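Local structure of serine hydrolase CCSP0084 (Cycloclasticus sp. P1, 4I3F) at residues A[123-129]-A[146-151]; A[155-161]-A[252-258]; A[247-253]-A[273-279]. The protein is a serine hydrolase of the alpha/beta hydrolase fold that probably cleaves esters and carbon-carbon bonds of meta-cleavage products formed in aromatic hydrocarbon breakdown. One frame throughout, in Å; residues are numbered along the deposited sequence.

Interaction 1 (A[123-129]-A[146-151]); sequences GNSMGGG and VLMGPV
Gly123 and Asn124 pair in parallel with Leu147 and Met148: Gly123 N donates to Val146 O at 2.9 Å, Met148 N to Gly123 O at 2.8 Å, and Ser125 N to Met148 O at 3.0 Å. Past the strand ends Ser125 takes phi/psi of 50/-115°, a strained turn that, with Gly123 and Gly127, fits the GxSxG nucleophile elbow of this fold; Ser125 is probably the nucleophile, as in related hydrolases. Ser125 O is gripped twice, by Gly129 N in the first helical turn and by Val151 N at 3.2 Å, the latter standing above the carbonyl plane. Among the side chains, Met148 swings its bent end across Asn124, and CE rests 3.4 Å from Asn124 CG. With CG anti to the backbone N (chi1 165°), the Asn124 amide reaches that methyl, while ND2 is hydrogen-bonded to Asn62. Val151 CG2 lies 3.4 Å from Ser125 O and also meets Gly129 CA, where a side chain at Gly129 would collide with it. Likewise a CB on Gly128 would strike Pro150 CB, so glycines at both places let the helix start close to the neighbouring strand. Leu147 CD2 packs 3.8 Å from Gly128 O. The contact joins strand 119-124, helix 126-137 and strand 142-148 of a beta-alpha-beta unit; strand 243-248 flanks Leu147 and Pro150, and helices 281-284 and 286-298 cover Met148.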
loop_
_atom_site.group_PDB
_atom_site.type_symbol
_atom_site.label_atom_id
_atom_site.label_comp_id
_atom_site.label_asym_id
_atom_site.label_seq_id
_atom_site.Cartn_x
_atom_site.Cartn_y
_atom_site.Cartn_z
ATOM N N GLY A 123 2.594 0.358 -4.860
ATOM C CA GLY A 123 2.447 0.282 -3.417
ATOM C C GLY A 123 2.064 1.581 -2.742
ATOM O O GLY A 123 2.685 2.631 -2.978
ATOM N N ASN A 124 1.038 1.506 -1.893
ATOM C CA ASN A 124 0.569 2.637 -1.103
ATOM C C ASN A 124 1.116 2.564 0.309
ATOM O O ASN A 124 0.951 1.553 0.975
ATOM C CB ASN A 124 -0.968 2.628 -1.046
ATOM C CG ASN A 124 -1.540 3.544 0.048
ATOM O OD1 ASN A 124 -0.873 4.456 0.544
ATOM N ND2 ASN A 124 -2.799 3.304 0.417
ATOM N N SER A 125 1.746 3.648 0.770
ATOM C CA SER A 125 2.167 3.760 2.170
ATOM C C SER A 125 2.947 2.540 2.631
ATOM O O SER A 125 4.036 2.259 2.134
ATOM C CB SER A 125 0.948 3.982 3.071
ATOM O OG SER A 125 1.311 4.005 4.440
ATOM N N MET A 126 2.368 1.817 3.580
ATOM C CA MET A 126 2.962 0.578 4.065
ATOM C C MET A 126 3.281 -0.355 2.910
ATOM O O MET A 126 4.368 -0.932 2.854
ATOM C CB MET A 126 2.032 -0.116 5.057
ATOM C CG MET A 126 2.555 -1.450 5.581
ATOM S SD MET A 126 2.146 -2.860 4.536
ATOM C CE MET A 126 0.353 -2.817 4.554
ATOM N N GLY A 127 2.339 -0.488 1.977
ATOM C CA GLY A 127 2.551 -1.312 0.788
ATOM C C GLY A 127 3.676 -0.797 -0.104
ATOM O O GLY A 127 4.344 -1.583 -0.792
ATOM N N GLY A 128 3.876 0.519 -0.113
ATOM C CA GLY A 128 5.002 1.116 -0.817
ATOM C C GLY A 128 6.311 0.785 -0.121
ATOM O O GLY A 128 7.346 0.587 -0.774
ATOM N N GLY A 129 6.276 0.745 1.209
ATOM C CA GLY A 129 7.444 0.312 1.965
ATOM C C GLY A 129 7.797 -1.135 1.655
ATOM O O GLY A 129 8.969 -1.468 1.416
ATOM N N VAL A 146 5.540 1.708 -9.073
ATOM C CA VAL A 146 4.890 2.968 -8.731
ATOM C C VAL A 146 4.668 2.996 -7.230
ATOM O O VAL A 146 4.075 2.070 -6.671
ATOM C CB VAL A 146 3.536 3.114 -9.441
ATOM C CG1 VAL A 146 2.766 4.330 -8.879
ATOM C CG2 VAL A 146 3.739 3.272 -10.940
ATOM N N LEU A 147 5.153 4.048 -6.571
ATOM C CA LEU A 147 4.876 4.241 -5.150
ATOM C C LEU A 147 3.858 5.366 -4.995
ATOM O O LEU A 147 3.796 6.283 -5.829
ATOM C CB LEU A 147 6.153 4.587 -4.380
ATOM C CG LEU A 147 7.331 3.624 -4.552
ATOM C CD1 LEU A 147 8.536 4.073 -3.704
ATOM C CD2 LEU A 147 6.923 2.177 -4.230
ATOM N N MET A 148 3.048 5.283 -3.943
ATOM C CA MET A 148 2.045 6.303 -3.660
ATOM C C MET A 148 2.106 6.594 -2.173
ATOM O O MET A 148 1.687 5.770 -1.352
ATOM C CB MET A 148 0.645 5.810 -4.031
ATOM C CG MET A 148 -0.381 6.921 -4.130
ATOM S SD MET A 148 -2.080 6.300 -3.978
ATOM C CE MET A 148 -2.155 5.941 -2.225
ATOM N N GLY A 149 2.654 7.753 -1.827
ATOM C CA GLY A 149 2.829 8.137 -0.432
ATOM C C GLY A 149 3.500 7.059 0.389
ATOM O O GLY A 149 2.987 6.664 1.435
ATOM N N PRO A 150 4.663 6.580 -0.069
ATOM C CA PRO A 150 5.284 5.420 0.562
ATOM C C PRO A 150 5.983 5.725 1.889
ATOM O O PRO A 150 6.514 6.818 2.081
ATOM C CB PRO A 150 6.336 4.997 -0.476
ATOM C CG PRO A 150 6.769 6.292 -1.090
ATOM C CD PRO A 150 5.492 7.128 -1.163
ATOM N N VAL A 151 5.984 4.746 2.794
ATOM C CA VAL A 151 6.937 4.771 3.903
ATOM C C VAL A 151 8.263 4.263 3.348
ATOM O O VAL A 151 8.304 3.762 2.226
ATOM C CB VAL A 151 6.468 3.935 5.117
ATOM C CG1 VAL A 151 5.192 4.532 5.702
ATOM C CG2 VAL A 151 6.240 2.469 4.745
#

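Interaction 2 (A[155-161]-A[252-258]); sequences FAPTEGL and FFIPLNN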
loop_
_atom_site.group_PDB
_atom_site.type_symbol
_atom_site.label_atom_id
_atom_site.label_comp_id
_atom_site.label_asym_id
_atom_site.label_seq_id
_atom_site.Cartn_x
_atom_site.Cartn_y
_atom_site.Cartn_z
ATOM N N PHE A 155 11.335 9.941 8.932
ATOM C CA PHE A 155 10.571 11.120 9.344
ATOM C C PHE A 155 10.031 10.965 10.762
ATOM O O PHE A 155 9.851 9.843 11.260
ATOM C CB PHE A 155 9.431 11.456 8.361
ATOM C CG PHE A 155 8.367 10.390 8.244
ATOM C CD1 PHE A 155 7.215 10.450 9.019
ATOM C CD2 PHE A 155 8.506 9.352 7.331
ATOM C CE1 PHE A 155 6.222 9.485 8.907
ATOM C CE2 PHE A 155 7.514 8.382 7.202
ATOM C CZ PHE A 155 6.369 8.452 7.997
ATOM N N ALA A 156 9.790 12.092 11.426
ATOM C CA ALA A 156 9.173 12.051 12.745
ATOM C C ALA A 156 7.693 11.735 12.595
ATOM O O ALA A 156 7.081 12.091 11.583
ATOM C CB ALA A 156 9.379 13.374 13.491
ATOM N N PRO A 157 7.110 11.051 13.591
ATOM C CA PRO A 157 5.691 10.693 13.481
ATOM C C PRO A 157 4.808 11.907 13.222
ATOM O O PRO A 157 5.015 12.961 13.830
ATOM C CB PRO A 157 5.374 10.098 14.851
ATOM C CG PRO A 157 6.687 9.528 15.321
ATOM C CD PRO A 157 7.748 10.454 14.781
ATOM N N THR A 158 3.855 11.752 12.309
ATOM C CA THR A 158 2.871 12.779 12.016
ATOM C C THR A 158 1.643 12.530 12.879
ATOM O O THR A 158 1.481 11.438 13.436
ATOM C CB THR A 158 2.440 12.697 10.553
ATOM O OG1 THR A 158 2.032 11.354 10.272
ATOM C CG2 THR A 158 3.604 13.064 9.625
ATOM N N GLU A 159 0.781 13.534 12.987
ATOM C CA GLU A 159 -0.466 13.384 13.730
ATOM C C GLU A 159 -1.282 12.256 13.106
ATOM O O GLU A 159 -1.824 11.393 13.807
ATOM C CB GLU A 159 -1.265 14.694 13.696
ATOM C CG GLU A 159 -2.602 14.640 14.449
ATOM C CD GLU A 159 -3.303 15.983 14.510
ATOM O OE1 GLU A 159 -4.292 16.102 15.269
ATOM O OE2 GLU A 159 -2.863 16.924 13.812
ATOM N N GLY A 160 -1.341 12.257 11.779
ATOM C CA GLY A 160 -2.108 11.270 11.041
ATOM C C GLY A 160 -1.622 9.848 11.235
ATOM O O GLY A 160 -2.417 8.950 11.540
ATOM N N LEU A 161 -0.320 9.625 11.066
ATOM C CA LEU A 161 0.177 8.263 11.148
ATOM C C LEU A 161 0.088 7.751 12.575
ATOM O O LEU A 161 -0.141 6.563 12.798
ATOM C CB LEU A 161 1.597 8.143 10.588
ATOM C CG LEU A 161 2.017 6.708 10.239
ATOM C CD1 LEU A 161 1.120 6.093 9.167
ATOM C CD2 LEU A 161 3.475 6.647 9.815
ATOM N N PHE A 252 -1.473 14.055 4.986
ATOM C CA PHE A 252 -1.573 14.249 6.432
ATOM C C PHE A 252 -0.896 13.117 7.216
ATOM O O PHE A 252 -0.773 13.202 8.440
ATOM C CB PHE A 252 -3.067 14.344 6.809
ATOM C CG PHE A 252 -3.347 14.685 8.261
ATOM C CD1 PHE A 252 -3.139 15.969 8.751
ATOM C CD2 PHE A 252 -3.889 13.729 9.113
ATOM C CE1 PHE A 252 -3.433 16.284 10.080
ATOM C CE2 PHE A 252 -4.186 14.033 10.444
ATOM C CZ PHE A 252 -3.958 15.315 10.924
ATOM N N PHE A 253 -0.464 12.072 6.515
ATOM C CA PHE A 253 0.076 10.868 7.152
ATOM C C PHE A 253 1.574 10.698 6.878
ATOM O O PHE A 253 2.368 10.494 7.804
ATOM C CB PHE A 253 -0.710 9.624 6.678
ATOM C CG PHE A 253 -2.143 9.600 7.154
ATOM C CD1 PHE A 253 -2.515 8.806 8.224
ATOM C CD2 PHE A 253 -3.110 10.399 6.545
ATOM C CE1 PHE A 253 -3.834 8.788 8.683
ATOM C CE2 PHE A 253 -4.430 10.398 6.997
ATOM C CZ PHE A 253 -4.794 9.592 8.064
ATOM N N ILE A 254 1.951 10.759 5.606
ATOM C CA ILE A 254 3.350 10.624 5.205
ATOM C C ILE A 254 3.794 11.968 4.640
ATOM O O ILE A 254 3.204 12.454 3.694
ATOM C CB ILE A 254 3.527 9.558 4.099
ATOM C CG1 ILE A 254 2.780 8.273 4.444
ATOM C CG2 ILE A 254 5.029 9.286 3.861
ATOM C CD1 ILE A 254 3.219 7.645 5.770
ATOM N N PRO A 255 4.838 12.577 5.222
ATOM C CA PRO A 255 5.254 13.919 4.791
ATOM C C PRO A 255 5.734 13.918 3.345
ATOM O O PRO A 255 6.341 12.947 2.895
ATOM C CB PRO A 255 6.411 14.247 5.737
ATOM C CG PRO A 255 6.231 13.337 6.911
ATOM C CD PRO A 255 5.645 12.077 6.348
ATOM N N LEU A 256 5.440 14.990 2.619
ATOM C CA LEU A 256 5.866 15.118 1.230
ATOM C C LEU A 256 7.379 15.012 1.119
ATOM O O LEU A 256 7.894 14.529 0.107
ATOM C CB LEU A 256 5.408 16.476 0.684
ATOM C CG LEU A 256 5.849 16.883 -0.724
ATOM C CD1 LEU A 256 5.312 15.900 -1.738
ATOM C CD2 LEU A 256 5.347 18.289 -1.025
ATOM N N ASN A 257 8.096 15.456 2.152
ATOM C CA ASN A 257 9.563 15.363 2.138
ATOM C C ASN A 257 10.077 13.937 1.930
ATOM O O ASN A 257 11.196 13.741 1.453
ATOM C CB ASN A 257 10.177 15.951 3.411
ATOM C CG ASN A 257 10.146 17.463 3.435
ATOM O OD1 ASN A 257 10.003 18.114 2.401
ATOM N ND2 ASN A 257 10.294 18.032 4.625
ATOM N N ASN A 258 9.279 12.931 2.253
ATOM C CA ASN A 258 9.696 11.537 2.011
ATOM C C ASN A 258 9.850 11.235 0.574
ATOM O O ASN A 258 10.691 10.523 0.189
ATOM C CB ASN A 258 8.676 10.551 2.419
ATOM C CG ASN A 258 8.590 10.500 3.785
ATOM O OD1 ASN A 258 9.420 9.952 4.306
ATOM N ND2 ASN A 258 7.763 11.382 4.400
#
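Phe155 and Pro255 form the apolar centre: Pro255 CD sits over one face of the Phe155 ring, 3.6 Å from its centroid and 16° off the normal, a CH-pi contact. The Phe155 chi1 of 63° places CG between the backbone N and the carbonyl carbon, which turns the ring onto the proline. Its CZ meets Ile254 CD1 at 3.9 Å, and the same methyl lies near Leu161 CD2. A second CH-pi contact brings Gly160 CA over one face of the Phe253 ring, 4.0 Å from the centroid. Gly160 has no room for a side chain, since a CB would clash with Phe252 O, and this allows the first turn of helix 159-165 to lie against the two phenylalanines.

Farther out, the amide of Asn258 stands nearly upright to the Phe155 ring, their planes 82° apart, and its ND2 donates to Pro255 O, which lies close to the amide plane. The polar edge centres on Thr158, whose OG1 donates to Phe253 O at 2.6 Å and accepts from Leu161 N at 3.0 Å. One hydroxyl thus caps the helix and ties it to the opposing loop. Glu159 OE2 approaches the Phe252 ring at its edge, near CZ, while OE1 makes a salt bridge with Lys163.

The contact connects the start of helix 159-165 to the loop leading into helix 257-265. Helix 222-229 packs on Phe155 and Leu161, and helix 173-182 on Phe252 and Phe253.

Interaction 3 (A[247-253]-A[273-279]); sequences HAREDFF and VFDHCGH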
loop_
_atom_site.group_PDB
_atom_site.type_symbol
_atom_site.label_atom_id
_atom_site.label_comp_id
_atom_site.label_asym_id
_atom_site.label_seq_id
_atom_site.Cartn_x
_atom_site.Cartn_y
_atom_site.Cartn_z
ATOM N N HIS A 247 2.930 11.367 -4.836
ATOM C CA HIS A 247 2.672 11.813 -3.475
ATOM C C HIS A 247 1.696 12.961 -3.475
ATOM O O HIS A 247 1.679 13.783 -4.394
ATOM C CB HIS A 247 3.974 12.271 -2.817
ATOM C CG HIS A 247 4.026 12.029 -1.340
ATOM N ND1 HIS A 247 4.753 10.998 -0.786
ATOM C CD2 HIS A 247 3.459 12.688 -0.301
ATOM C CE1 HIS A 247 4.618 11.019 0.530
ATOM N NE2 HIS A 247 3.844 12.041 0.850
ATOM N N ALA A 248 0.878 13.032 -2.431
ATOM C CA ALA A 248 -0.036 14.154 -2.274
ATOM C C ALA A 248 0.673 15.291 -1.569
ATOM O O ALA A 248 1.291 15.078 -0.525
ATOM C CB ALA A 248 -1.227 13.730 -1.469
ATOM N N ARG A 249 0.557 16.500 -2.112
ATOM C CA ARG A 249 1.231 17.645 -1.508
ATOM C C ARG A 249 0.785 17.826 -0.062
ATOM O O ARG A 249 1.611 18.075 0.825
ATOM C CB ARG A 249 0.976 18.920 -2.317
ATOM C CG ARG A 249 1.754 20.131 -1.817
ATOM C CD ARG A 249 1.497 21.366 -2.681
ATOM N NE ARG A 249 0.093 21.780 -2.626
ATOM C CZ ARG A 249 -0.454 22.690 -3.427
ATOM N NH1 ARG A 249 0.284 23.301 -4.339
ATOM N NH2 ARG A 249 -1.743 23.000 -3.313
ATOM N N GLU A 250 -0.516 17.672 0.177
ATOM C CA GLU A 250 -1.083 17.871 1.515
ATOM C C GLU A 250 -1.229 16.592 2.344
ATOM O O GLU A 250 -2.030 16.557 3.279
ATOM C CB GLU A 250 -2.456 18.558 1.404
ATOM C CG GLU A 250 -2.425 19.991 0.862
ATOM C CD GLU A 250 -2.403 20.080 -0.657
ATOM O OE1 GLU A 250 -2.381 19.041 -1.334
ATOM O OE2 GLU A 250 -2.430 21.217 -1.173
ATOM N N ASP A 251 -0.462 15.552 2.022
ATOM C CA ASP A 251 -0.555 14.276 2.744
ATOM C C ASP A 251 -0.443 14.491 4.252
ATOM O O ASP A 251 0.545 15.061 4.733
ATOM C CB ASP A 251 0.553 13.333 2.250
ATOM C CG ASP A 251 0.323 11.883 2.628
ATOM O OD1 ASP A 251 -0.163 11.581 3.741
ATOM O OD2 ASP A 251 0.674 11.019 1.807
ATOM N N PHE A 252 -1.473 14.055 4.986
ATOM C CA PHE A 252 -1.573 14.249 6.432
ATOM C C PHE A 252 -0.896 13.117 7.216
ATOM O O PHE A 252 -0.773 13.202 8.440
ATOM C CB PHE A 252 -3.067 14.344 6.809
ATOM C CG PHE A 252 -3.347 14.685 8.261
ATOM C CD1 PHE A 252 -3.139 15.969 8.751
ATOM C CD2 PHE A 252 -3.889 13.729 9.113
ATOM C CE1 PHE A 252 -3.433 16.284 10.080
ATOM C CE2 PHE A 252 -4.186 14.033 10.444
ATOM C CZ PHE A 252 -3.958 15.315 10.924
ATOM N N PHE A 253 -0.464 12.072 6.515
ATOM C CA PHE A 253 0.076 10.868 7.152
ATOM C C PHE A 253 1.574 10.698 6.878
ATOM O O PHE A 253 2.368 10.494 7.804
ATOM C CB PHE A 253 -0.710 9.624 6.678
ATOM C CG PHE A 253 -2.143 9.600 7.154
ATOM C CD1 PHE A 253 -2.515 8.806 8.224
ATOM C CD2 PHE A 253 -3.110 10.399 6.545
ATOM C CE1 PHE A 253 -3.834 8.788 8.683
ATOM C CE2 PHE A 253 -4.430 10.398 6.997
ATOM C CZ PHE A 253 -4.794 9.592 8.064
ATOM N N VAL A 273 3.867 14.993 -7.974
ATOM C CA VAL A 273 3.163 15.454 -6.780
ATOM C C VAL A 273 1.848 16.109 -7.174
ATOM O O VAL A 273 1.835 17.003 -8.018
ATOM C CB VAL A 273 4.017 16.463 -5.978
ATOM C CG1 VAL A 273 3.292 16.882 -4.696
ATOM C CG2 VAL A 273 5.371 15.860 -5.617
ATOM N N PHE A 274 0.753 15.672 -6.554
ATOM C CA PHE A 274 -0.567 16.244 -6.814
ATOM C C PHE A 274 -0.952 17.280 -5.764
ATOM O O PHE A 274 -0.805 17.054 -4.563
ATOM C CB PHE A 274 -1.636 15.149 -6.836
ATOM C CG PHE A 274 -1.523 14.212 -8.007
ATOM C CD1 PHE A 274 -2.047 14.562 -9.241
ATOM C CD2 PHE A 274 -0.914 12.975 -7.865
ATOM C CE1 PHE A 274 -1.953 13.693 -10.330
ATOM C CE2 PHE A 274 -0.817 12.097 -8.945
ATOM C CZ PHE A 274 -1.341 12.462 -10.176
ATOM N N ASP A 275 -1.456 18.420 -6.231
ATOM C CA ASP A 275 -1.934 19.482 -5.360
ATOM C C ASP A 275 -3.349 19.193 -4.915
ATOM O O ASP A 275 -4.068 18.455 -5.588
ATOM C CB ASP A 275 -1.970 20.789 -6.145
ATOM C CG ASP A 275 -2.919 20.719 -7.326
ATOM O OD1 ASP A 275 -3.987 21.357 -7.268
ATOM O OD2 ASP A 275 -2.607 20.003 -8.300
ATOM N N HIS A 276 -3.754 19.816 -3.810
ATOM C CA HIS A 276 -5.098 19.665 -3.255
ATOM C C HIS A 276 -5.458 18.203 -3.151
ATOM O O HIS A 276 -6.464 17.750 -3.698
ATOM C CB HIS A 276 -6.130 20.404 -4.116
ATOM C CG HIS A 276 -6.007 21.895 -4.064
ATOM N ND1 HIS A 276 -5.316 22.620 -5.012
ATOM C CD2 HIS A 276 -6.501 22.798 -3.185
ATOM C CE1 HIS A 276 -5.393 23.905 -4.720
ATOM N NE2 HIS A 276 -6.098 24.042 -3.613
ATOM N N CYS A 277 -4.626 17.462 -2.437
ATOM C CA CYS A 277 -4.725 16.020 -2.453
ATOM C C CYS A 277 -4.365 15.459 -1.102
ATOM O O CYS A 277 -3.401 15.909 -0.463
ATOM C CB CYS A 277 -3.773 15.446 -3.514
ATOM S SG CYS A 277 -4.120 13.738 -3.927
ATOM N N GLY A 278 -5.123 14.456 -0.672
ATOM C CA GLY A 278 -4.797 13.744 0.549
ATOM C C GLY A 278 -4.021 12.475 0.286
ATOM O O GLY A 278 -3.768 12.103 -0.867
ATOM N N HIS A 279 -3.634 11.804 1.367
ATOM C CA HIS A 279 -2.863 10.566 1.258
ATOM C C HIS A 279 -3.387 9.559 0.228
ATOM O O HIS A 279 -2.599 8.951 -0.504
ATOM C CB HIS A 279 -2.732 9.869 2.612
ATOM C CG HIS A 279 -1.871 8.648 2.548
ATOM N ND1 HIS A 279 -0.522 8.712 2.264
ATOM C CD2 HIS A 279 -2.176 7.332 2.650
ATOM C CE1 HIS A 279 -0.026 7.487 2.235
ATOM N NE2 HIS A 279 -1.011 6.631 2.459
HETATM O O HOH W 1 -4.046 13.251 3.792
#
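His247 and Ala248 pair in parallel with Val273 and Phe274 at the edge of the alpha/beta hydrolase sheet, beyond which the loops bring Asp251 to His279, consistent with the acid-histidine part of a catalytic triad. His247 O accepts from Phe274 N at 3.0 Å. Ala248 packs CB against Cys277 CB at 3.7 Å and opens a type I turn to Asp251. Arg249 N donates to Phe274 O at 2.9 Å; its guanidinium lays one face over Asp275 CB and turns NE and NH2 to Glu250 OE2, both bonds in its own plane. A bend at chi2 (84°) curls Glu250 back, where OE1 accepts from Cys277 N at 3.0 Å, from above the carboxylate plane. Cutting Glu250 back to an alanine is likely to leave Cys277 N without this acceptor and to set the Arg249 guanidinium free to turn. Asp251 OD2 receives His279 ND1 at 2.6 Å on the syn side, with an N-H...O angle of 173° and the oxygen within 3° of the imidazole plane; OD1 keeps the carboxylate oriented by accepting from Phe253 N in an Asx turn. A water bridges the two loops, accepting from Phe252 N and His279 N at 2.9 Å each.

How the interactions relate
From the N terminus, interaction 1 comes first, closing the beta-alpha-beta connection from strand 119-124 through helix 126-137 to strand 142-148. It is complete before interaction 2 opens at 155-161, whose partner at 252-258 closes a long, largely helical excursion. Interaction 3 crosses interaction 2, sharing Phe252 and Phe253, and closes the beta-alpha-beta unit from strand 243-248 through helix 257-265 to the outermost strand 269-274. Strands 142-148 and 243-248 are sheet neighbours, linking interactions 1 and 3. Ile254 joins all three: its CD1 lies 3.7 Å from Val151 CG1, its CG1 3.7 Å from His279 CE1, and its O probably accepts from His247 NE2. His279 NE2 also approaches Ser125 CB at 3.4 Å.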